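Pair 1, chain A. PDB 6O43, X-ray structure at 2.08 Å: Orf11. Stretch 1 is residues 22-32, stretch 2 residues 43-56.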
# COMPACT_ATOMS: atom_id res chain seq x y z
N THR A 22 -9.62 -12.20 8.08
CA THR A 22 -11.01 -11.85 7.84
C THR A 22 -11.34 -10.49 8.44
O THR A 22 -10.58 -9.93 9.23
CB THR A 22 -11.95 -12.91 8.42
OG1 THR A 22 -12.14 -12.64 9.82
CG2 THR A 22 -11.36 -14.30 8.25
N ILE A 23 -12.50 -9.96 8.05
CA ILE A 23 -12.95 -8.68 8.59
C ILE A 23 -13.18 -8.80 10.10
O ILE A 23 -12.89 -7.86 10.85
CB ILE A 23 -14.21 -8.20 7.85
CG1 ILE A 23 -13.84 -7.70 6.45
CG2 ILE A 23 -14.93 -7.12 8.66
CD1 ILE A 23 -15.02 -7.20 5.64
N ASP A 24 -13.70 -9.94 10.55
CA ASP A 24 -13.85 -10.16 11.99
C ASP A 24 -12.52 -10.04 12.71
O ASP A 24 -12.43 -9.39 13.76
CB ASP A 24 -14.47 -11.54 12.25
CG ASP A 24 -15.97 -11.55 12.08
OD1 ASP A 24 -16.58 -10.47 12.14
OD2 ASP A 24 -16.54 -12.65 11.89
N GLN A 25 -11.47 -10.66 12.17
CA GLN A 25 -10.16 -10.55 12.78
C GLN A 25 -9.60 -9.14 12.67
O GLN A 25 -8.85 -8.70 13.56
CB GLN A 25 -9.20 -11.56 12.13
CG GLN A 25 -9.58 -13.01 12.39
CD GLN A 25 -8.90 -13.97 11.44
OE1 GLN A 25 -9.01 -13.84 10.22
NE2 GLN A 25 -8.20 -14.95 11.99
N LEU A 26 -9.97 -8.40 11.62
CA LEU A 26 -9.38 -7.09 11.39
C LEU A 26 -9.95 -6.04 12.34
O LEU A 26 -9.21 -5.19 12.84
CB LEU A 26 -9.60 -6.66 9.93
CG LEU A 26 -8.75 -7.37 8.87
CD1 LEU A 26 -9.16 -6.92 7.47
CD2 LEU A 26 -7.27 -7.09 9.10
N VAL A 27 -11.26 -6.08 12.60
CA VAL A 27 -11.91 -4.98 13.32
C VAL A 27 -11.22 -4.67 14.65
O VAL A 27 -10.82 -3.51 14.85
CB VAL A 27 -13.41 -5.26 13.49
CG1 VAL A 27 -14.06 -4.15 14.30
CG2 VAL A 27 -14.08 -5.38 12.12
N PRO A 28 -11.06 -5.62 15.57
CA PRO A 28 -10.39 -5.29 16.84
C PRO A 28 -8.95 -4.82 16.67
O PRO A 28 -8.45 -4.09 17.52
CB PRO A 28 -10.47 -6.60 17.63
CG PRO A 28 -10.65 -7.67 16.59
CD PRO A 28 -11.48 -7.03 15.52
N LYS A 29 -8.28 -5.22 15.58
CA LYS A 29 -6.88 -4.86 15.41
C LYS A 29 -6.71 -3.40 15.03
O LYS A 29 -5.72 -2.77 15.42
CB LYS A 29 -6.22 -5.75 14.36
CG LYS A 29 -6.06 -7.21 14.78
CD LYS A 29 -5.13 -7.33 15.97
CE LYS A 29 -4.80 -8.78 16.26
NZ LYS A 29 -4.12 -8.93 17.58
N VAL A 30 -7.65 -2.84 14.27
CA VAL A 30 -7.47 -1.53 13.64
C VAL A 30 -8.31 -0.43 14.26
O VAL A 30 -8.14 0.74 13.89
CB VAL A 30 -7.76 -1.61 12.12
CG1 VAL A 30 -7.02 -2.78 11.50
CG2 VAL A 30 -9.26 -1.72 11.88
N LYS A 31 -9.20 -0.76 15.20
CA LYS A 31 -10.16 0.23 15.69
C LYS A 31 -9.49 1.44 16.31
O LYS A 31 -10.05 2.54 16.30
CB LYS A 31 -11.12 -0.41 16.69
CG LYS A 31 -10.44 -1.00 17.91
N GLY A 32 -8.29 1.28 16.86
CA GLY A 32 -7.60 2.40 17.46
C GLY A 32 -6.68 3.18 16.54
O GLY A 32 -5.98 4.09 17.00
N ASN A 43 -15.94 2.82 16.29
CA ASN A 43 -17.22 2.11 16.29
C ASN A 43 -17.16 0.91 15.35
O ASN A 43 -16.92 1.06 14.15
CB ASN A 43 -18.32 3.08 15.87
CG ASN A 43 -19.68 2.41 15.81
OD1 ASN A 43 -20.06 1.84 14.79
ND2 ASN A 43 -20.44 2.50 16.90
N GLU A 44 -17.40 -0.29 15.89
CA GLU A 44 -17.19 -1.50 15.12
C GLU A 44 -18.13 -1.59 13.92
O GLU A 44 -17.74 -2.08 12.85
CB GLU A 44 -17.34 -2.74 16.01
CG GLU A 44 -16.28 -2.84 17.10
CD GLU A 44 -15.97 -4.26 17.51
OE1 GLU A 44 -16.77 -5.17 17.17
OE2 GLU A 44 -14.93 -4.47 18.18
N SER A 45 -19.38 -1.16 14.07
CA SER A 45 -20.32 -1.28 12.96
C SER A 45 -19.91 -0.39 11.79
O SER A 45 -20.05 -0.78 10.62
CB SER A 45 -21.75 -0.96 13.42
OG SER A 45 -21.90 0.42 13.70
N LYS A 46 -19.39 0.81 12.07
CA LYS A 46 -18.92 1.68 10.99
C LYS A 46 -17.63 1.14 10.38
O LYS A 46 -17.43 1.23 9.16
CB LYS A 46 -18.72 3.11 11.50
CG LYS A 46 -20.04 3.81 11.85
CD LYS A 46 -19.82 5.26 12.24
CE LYS A 46 -21.15 5.98 12.37
NZ LYS A 46 -21.00 7.39 12.84
N ILE A 47 -16.75 0.56 11.20
CA ILE A 47 -15.54 -0.06 10.67
C ILE A 47 -15.91 -1.19 9.71
O ILE A 47 -15.37 -1.29 8.60
CB ILE A 47 -14.64 -0.56 11.81
CG1 ILE A 47 -14.14 0.62 12.65
CG2 ILE A 47 -13.48 -1.36 11.27
CD1 ILE A 47 -13.34 0.21 13.88
N ARG A 48 -16.84 -2.06 10.13
CA ARG A 48 -17.31 -3.12 9.25
C ARG A 48 -17.92 -2.56 7.98
O ARG A 48 -17.71 -3.10 6.89
CB ARG A 48 -18.34 -3.99 9.96
CG ARG A 48 -17.76 -4.90 10.99
CD ARG A 48 -18.85 -5.59 11.79
NE ARG A 48 -18.27 -6.21 12.97
CZ ARG A 48 -17.58 -7.34 12.95
NH1 ARG A 48 -17.39 -7.98 11.80
NH2 ARG A 48 -17.07 -7.83 14.07
N GLN A 49 -18.73 -1.51 8.10
CA GLN A 49 -19.32 -0.87 6.94
C GLN A 49 -18.24 -0.46 5.94
O GLN A 49 -18.36 -0.69 4.73
CB GLN A 49 -20.14 0.34 7.38
CG GLN A 49 -20.96 0.99 6.30
CD GLN A 49 -21.49 2.35 6.71
OE1 GLN A 49 -20.92 3.00 7.59
NE2 GLN A 49 -22.59 2.77 6.10
N VAL A 50 -17.15 0.14 6.44
CA VAL A 50 -16.07 0.59 5.58
C VAL A 50 -15.37 -0.60 4.92
O VAL A 50 -15.20 -0.64 3.70
CB VAL A 50 -15.08 1.45 6.37
CG1 VAL A 50 -13.79 1.64 5.59
CG2 VAL A 50 -15.71 2.79 6.72
N LEU A 51 -14.97 -1.58 5.73
CA LEU A 51 -14.24 -2.73 5.19
C LEU A 51 -15.08 -3.50 4.17
O LEU A 51 -14.58 -3.88 3.11
CB LEU A 51 -13.78 -3.64 6.33
CG LEU A 51 -12.80 -2.95 7.28
CD1 LEU A 51 -12.35 -3.90 8.38
CD2 LEU A 51 -11.60 -2.42 6.49
N LYS A 52 -16.35 -3.74 4.49
CA LYS A 52 -17.23 -4.40 3.53
C LYS A 52 -17.31 -3.61 2.23
O LYS A 52 -17.33 -4.19 1.14
CB LYS A 52 -18.63 -4.58 4.13
CG LYS A 52 -18.72 -5.61 5.24
CD LYS A 52 -20.16 -5.76 5.71
CE LYS A 52 -21.10 -5.93 4.52
NZ LYS A 52 -22.50 -6.22 4.93
N ALA A 53 -17.36 -2.28 2.32
CA ALA A 53 -17.54 -1.45 1.13
C ALA A 53 -16.32 -1.52 0.22
O ALA A 53 -16.46 -1.69 -1.00
CB ALA A 53 -17.85 -0.01 1.54
N VAL A 54 -15.12 -1.40 0.78
CA VAL A 54 -13.93 -1.47 -0.07
C VAL A 54 -13.79 -2.88 -0.65
O VAL A 54 -13.36 -3.05 -1.80
CB VAL A 54 -12.67 -1.03 0.70
CG1 VAL A 54 -12.86 0.35 1.31
CG2 VAL A 54 -12.29 -2.05 1.76
N LYS A 55 -14.15 -3.89 0.13
CA LYS A 55 -14.10 -5.26 -0.37
C LYS A 55 -14.98 -5.43 -1.60
O LYS A 55 -14.56 -6.05 -2.59
CB LYS A 55 -14.53 -6.24 0.73
CG LYS A 55 -14.49 -7.70 0.30
CD LYS A 55 -14.97 -8.62 1.42
CE LYS A 55 -14.55 -10.06 1.14
NZ LYS A 55 -13.07 -10.15 0.95
N GLU A 56 -16.20 -4.90 -1.56
CA GLU A 56 -17.10 -5.01 -2.70
C GLU A 56 -16.51 -4.36 -3.95
O GLU A 56 -16.80 -4.79 -5.07
CB GLU A 56 -18.45 -4.37 -2.37
CG GLU A 56 -19.52 -5.36 -1.96
CD GLU A 56 -20.10 -6.10 -3.15
OE1 GLU A 56 -20.03 -5.55 -4.28
OE2 GLU A 56 -20.61 -7.22 -2.97

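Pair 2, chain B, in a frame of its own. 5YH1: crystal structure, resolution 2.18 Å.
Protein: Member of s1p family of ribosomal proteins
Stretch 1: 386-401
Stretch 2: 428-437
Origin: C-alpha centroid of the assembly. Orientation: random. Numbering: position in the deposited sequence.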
# COMPACT_ATOMS: atom_id res chain seq x y z
N ASN B 386 -42.40 5.02 -2.85
CA ASN B 386 -41.75 4.33 -3.97
C ASN B 386 -40.36 4.88 -4.31
O ASN B 386 -40.01 5.07 -5.47
CB ASN B 386 -42.67 4.33 -5.20
CG ASN B 386 -43.83 3.37 -5.04
OD1 ASN B 386 -43.68 2.16 -5.22
ND2 ASN B 386 -45.00 3.89 -4.67
N PHE B 387 -39.58 5.13 -3.27
CA PHE B 387 -38.21 5.57 -3.45
C PHE B 387 -37.41 4.43 -4.07
O PHE B 387 -37.42 3.32 -3.56
CB PHE B 387 -37.59 5.98 -2.12
CG PHE B 387 -36.13 6.30 -2.22
CD1 PHE B 387 -35.72 7.55 -2.66
CD2 PHE B 387 -35.17 5.34 -1.94
CE1 PHE B 387 -34.37 7.85 -2.77
CE2 PHE B 387 -33.82 5.64 -2.05
CZ PHE B 387 -33.42 6.89 -2.47
N ASP B 388 -36.72 4.70 -5.17
CA ASP B 388 -35.84 3.71 -5.78
C ASP B 388 -34.59 4.43 -6.25
O ASP B 388 -34.63 5.23 -7.19
CB ASP B 388 -36.53 3.01 -6.96
CG ASP B 388 -35.68 1.88 -7.57
OD1 ASP B 388 -34.44 1.95 -7.57
OD2 ASP B 388 -36.27 0.92 -8.08
N LEU B 389 -33.47 4.15 -5.57
CA LEU B 389 -32.22 4.82 -5.84
C LEU B 389 -31.71 4.53 -7.26
O LEU B 389 -31.21 5.43 -7.92
CB LEU B 389 -31.17 4.42 -4.80
CG LEU B 389 -29.77 5.01 -4.96
CD1 LEU B 389 -29.81 6.53 -4.87
CD2 LEU B 389 -28.83 4.41 -3.92
N ASN B 390 -31.83 3.28 -7.70
CA ASN B 390 -31.38 2.90 -9.06
C ASN B 390 -32.13 3.67 -10.14
O ASN B 390 -31.51 4.13 -11.10
CB ASN B 390 -31.51 1.39 -9.28
CG ASN B 390 -30.61 0.59 -8.36
OD1 ASN B 390 -29.43 0.91 -8.21
ND2 ASN B 390 -31.16 -0.43 -7.73
N LYS B 391 -33.44 3.84 -9.97
CA LYS B 391 -34.23 4.65 -10.90
C LYS B 391 -33.81 6.11 -10.87
O LYS B 391 -33.74 6.75 -11.91
CB LYS B 391 -35.73 4.57 -10.59
CG LYS B 391 -36.35 3.23 -10.94
CD LYS B 391 -37.81 3.15 -10.52
CE LYS B 391 -38.34 1.73 -10.71
NZ LYS B 391 -39.62 1.50 -9.98
N ILE B 392 -33.55 6.63 -9.68
CA ILE B 392 -33.15 8.03 -9.54
C ILE B 392 -31.79 8.27 -10.20
O ILE B 392 -31.61 9.28 -10.86
CB ILE B 392 -33.19 8.51 -8.07
CG1 ILE B 392 -34.66 8.65 -7.64
CG2 ILE B 392 -32.47 9.84 -7.91
CD1 ILE B 392 -34.86 8.85 -6.17
N VAL B 393 -30.87 7.33 -10.03
CA VAL B 393 -29.54 7.43 -10.64
C VAL B 393 -29.62 7.44 -12.17
O VAL B 393 -28.95 8.25 -12.81
CB VAL B 393 -28.61 6.29 -10.16
CG1 VAL B 393 -27.34 6.22 -11.01
CG2 VAL B 393 -28.26 6.48 -8.70
N LYS B 394 -30.44 6.55 -12.74
CA LYS B 394 -30.67 6.54 -14.18
C LYS B 394 -31.24 7.89 -14.63
O LYS B 394 -30.79 8.46 -15.63
CB LYS B 394 -31.62 5.41 -14.59
CG LYS B 394 -31.05 4.01 -14.38
N ILE B 395 -32.22 8.41 -13.90
CA ILE B 395 -32.77 9.73 -14.21
C ILE B 395 -31.67 10.80 -14.20
O ILE B 395 -31.57 11.61 -15.12
CB ILE B 395 -33.93 10.12 -13.26
CG1 ILE B 395 -35.18 9.28 -13.57
CG2 ILE B 395 -34.28 11.60 -13.39
CD1 ILE B 395 -36.28 9.39 -12.52
N LEU B 396 -30.83 10.80 -13.16
CA LEU B 396 -29.79 11.83 -13.04
C LEU B 396 -28.79 11.76 -14.21
O LEU B 396 -28.43 12.78 -14.76
CB LEU B 396 -29.07 11.74 -11.69
CG LEU B 396 -29.92 12.06 -10.44
CD1 LEU B 396 -29.12 11.84 -9.17
CD2 LEU B 396 -30.48 13.47 -10.46
N ALA B 397 -28.38 10.54 -14.58
CA ALA B 397 -27.45 10.33 -15.68
C ALA B 397 -27.99 10.87 -17.00
O ALA B 397 -27.25 11.49 -17.78
CB ALA B 397 -27.11 8.85 -15.82
N GLU B 398 -29.29 10.67 -17.24
CA GLU B 398 -29.94 11.17 -18.46
C GLU B 398 -30.09 12.69 -18.45
O GLU B 398 -29.92 13.31 -19.50
CB GLU B 398 -31.30 10.49 -18.65
CG GLU B 398 -32.16 11.10 -19.76
CD GLU B 398 -33.47 10.35 -20.01
OE1 GLU B 398 -34.46 11.00 -20.42
OE2 GLU B 398 -33.51 9.11 -19.79
N LYS B 399 -30.42 13.28 -17.31
CA LYS B 399 -30.55 14.74 -17.20
C LYS B 399 -29.21 15.46 -17.24
O LYS B 399 -29.16 16.63 -17.57
CB LYS B 399 -31.23 15.16 -15.90
CG LYS B 399 -32.72 14.90 -15.83
CD LYS B 399 -33.35 15.74 -14.72
CE LYS B 399 -34.87 15.84 -14.88
NZ LYS B 399 -35.54 14.53 -14.60
N LEU B 400 -28.13 14.77 -16.86
CA LEU B 400 -26.81 15.40 -16.69
C LEU B 400 -25.76 14.48 -17.29
O LEU B 400 -24.95 13.90 -16.56
CB LEU B 400 -26.52 15.64 -15.20
CG LEU B 400 -27.55 16.46 -14.43
CD1 LEU B 400 -27.29 16.40 -12.93
CD2 LEU B 400 -27.56 17.90 -14.91
N PRO B 401 -25.78 14.32 -18.62
CA PRO B 401 -24.89 13.34 -19.28
C PRO B 401 -23.40 13.67 -19.15
O PRO B 401 -22.56 12.77 -19.19
CB PRO B 401 -25.36 13.36 -20.75
CG PRO B 401 -26.09 14.66 -20.92
CD PRO B 401 -26.65 15.04 -19.58
N GLU B 428 -28.50 18.88 -6.31
CA GLU B 428 -29.74 19.62 -6.46
C GLU B 428 -30.76 18.85 -7.30
O GLU B 428 -31.95 18.87 -7.00
CB GLU B 428 -29.49 21.01 -7.03
CG GLU B 428 -28.87 21.95 -6.00
CD GLU B 428 -28.64 23.35 -6.53
OE1 GLU B 428 -28.84 23.58 -7.74
OE2 GLU B 428 -28.26 24.22 -5.72
N ALA B 429 -30.30 18.16 -8.34
CA ALA B 429 -31.20 17.33 -9.15
C ALA B 429 -31.67 16.12 -8.34
O ALA B 429 -32.81 15.67 -8.49
CB ALA B 429 -30.52 16.88 -10.43
N PHE B 430 -30.79 15.57 -7.51
CA PHE B 430 -31.18 14.49 -6.63
C PHE B 430 -32.29 14.96 -5.68
O PHE B 430 -33.27 14.27 -5.47
CB PHE B 430 -30.00 13.96 -5.83
CG PHE B 430 -30.36 12.83 -4.90
CD1 PHE B 430 -30.36 11.53 -5.34
CD2 PHE B 430 -30.72 13.09 -3.58
CE1 PHE B 430 -30.70 10.49 -4.49
CE2 PHE B 430 -31.06 12.05 -2.73
CZ PHE B 430 -31.05 10.76 -3.18
N ALA B 431 -32.11 16.15 -5.11
CA ALA B 431 -33.09 16.69 -4.16
C ALA B 431 -34.45 16.95 -4.83
O ALA B 431 -35.49 16.75 -4.20
CB ALA B 431 -32.55 17.95 -3.51
N LYS B 432 -34.44 17.37 -6.09
CA LYS B 432 -35.69 17.63 -6.82
C LYS B 432 -36.45 16.34 -7.05
O LYS B 432 -37.67 16.32 -6.97
CB LYS B 432 -35.44 18.34 -8.16
N GLU B 433 -35.73 15.26 -7.35
CA GLU B 433 -36.36 13.96 -7.52
C GLU B 433 -37.02 13.47 -6.23
O GLU B 433 -38.05 12.79 -6.29
CB GLU B 433 -35.35 12.92 -8.01
CG GLU B 433 -34.85 13.17 -9.43
CD GLU B 433 -35.98 13.30 -10.44
OE1 GLU B 433 -36.02 14.34 -11.14
OE2 GLU B 433 -36.83 12.39 -10.53
N VAL B 434 -36.43 13.80 -5.08
CA VAL B 434 -36.98 13.41 -3.78
C VAL B 434 -38.22 14.25 -3.47
O VAL B 434 -39.23 13.69 -3.06
CB VAL B 434 -35.93 13.52 -2.65
CG1 VAL B 434 -36.56 13.25 -1.30
CG2 VAL B 434 -34.79 12.52 -2.89
N LEU B 435 -38.14 15.57 -3.68
CA LEU B 435 -39.31 16.46 -3.56
C LEU B 435 -40.52 15.99 -4.37
O LEU B 435 -41.64 16.12 -3.92
CB LEU B 435 -38.97 17.88 -4.03
CG LEU B 435 -38.38 18.82 -2.98
CD1 LEU B 435 -37.65 19.97 -3.67
CD2 LEU B 435 -39.46 19.35 -2.05
N LYS B 436 -40.27 15.46 -5.57
CA LYS B 436 -41.33 15.06 -6.49
C LYS B 436 -41.96 13.70 -6.17
O LYS B 436 -42.96 13.33 -6.78
CB LYS B 436 -40.79 15.03 -7.93
CG LYS B 436 -40.52 16.42 -8.50
CD LYS B 436 -39.54 16.39 -9.67
CE LYS B 436 -39.93 15.40 -10.75
NZ LYS B 436 -38.87 15.31 -11.79
N LEU B 437 -41.38 12.95 -5.24
CA LEU B 437 -41.94 11.65 -4.88
C LEU B 437 -43.35 11.84 -4.32
O LEU B 437 -43.64 12.84 -3.67
CB LEU B 437 -41.06 10.94 -3.85
CG LEU B 437 -39.64 10.55 -4.28
CD1 LEU B 437 -38.84 10.06 -3.08
CD2 LEU B 437 -39.65 9.50 -5.38

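The sharpest difference lies at one matched position of the second helix, Arg A48 in pair 1 and Phe B430 in pair 2: the first reaches across to a carboxylate, the second turns an aromatic ring (chi1 t, against m for the arginine) into an apolar cluster, the side-chain centres lying 3.5 Å apart. In pair 1 the salt bridge joins Arg A48 NH1 to Asp A24 OD1 at 2.6 Å, and Arg A48 NH2 adds a weak hydrogen bond to the same Asp A24 OD1 at 3.3 Å. The CA-to-CB bond of Asp A24 points away from the second helix, so the contact depends on its end coming back and on the long arginine reaching out to it; the carboxylate lies at the edge of the guanidinium, where the N-H groups point, while Val A27 CG2 covers one face. In pair 2 the position of Asp A24 is taken by Val B393, which makes no contact with the other stretch, and no hydrogen bond crosses between the stretches. Phe B430 instead packs against apolar side chains: its CD1 lies 3.7 Å from Ile B392 CG2 and 4.0 Å from Leu B396 CD1, and its CE1 lies 4.1 Å from Leu B389 CD1, with both leucines at the ring edge.

The backbones beneath these differences are nearly the same. Fourteen central residues superpose with an RMSD of 0.5 Å. The helices run at 126° in pair 1 and 130° in pair 2, with closest axial approaches of 10.0 and 10.3 Å, and the contacts bury 548 and 543 Å². Pair 1 keeps this arrangement although its first helix is kinked at Pro A28, whose nitrogen has no hydrogen to give the preceding turn; Ala B397 is the matching residue.

Ile A23 and Ile B392 coincide in identity and rotamer (m, t), yet meet different surroundings. Ile A23 CD1 rests 3.8 Å from Leu A51 CB, whereas Ile B392 CG2 lies 4.2 Å from Glu B433 CB, the glutamate standing where Leu A51 stands. One turn on, Val A27 and Leu B396 fall together. Val A27 is a knob among Glu A44, Ile A47, Arg A48 and Leu A51, its CG2 4.2 Å from Ile A47 CG2. Pair 2 reverses the sizes here: the larger Leu B396 faces the small Ala B429, with Leu B396 CD2 3.4 Å from Ala B429 CB.

Charge also enters at different places. Leu A51 extends the apolar contact in pair 1, its CD1 4.2 Å from Leu A26 CB. Glu B433 also lies against aliphatic carbon, its OE2 3.6 Å from Ile B395 CD1, but its OE1 forms a salt bridge to Lys B399 NZ at 3.5 Å and another, within its own stretch, to Lys B436 NZ at 3.1 Å. This shared carboxylate sits beside two ammonium groups, with Lys B399 NZ 4.4 Å from Lys B436 NZ. Val A30, matched to Lys B399, has no charge to offer and packs its CG2 4.3 Å from Ile A47 CG2.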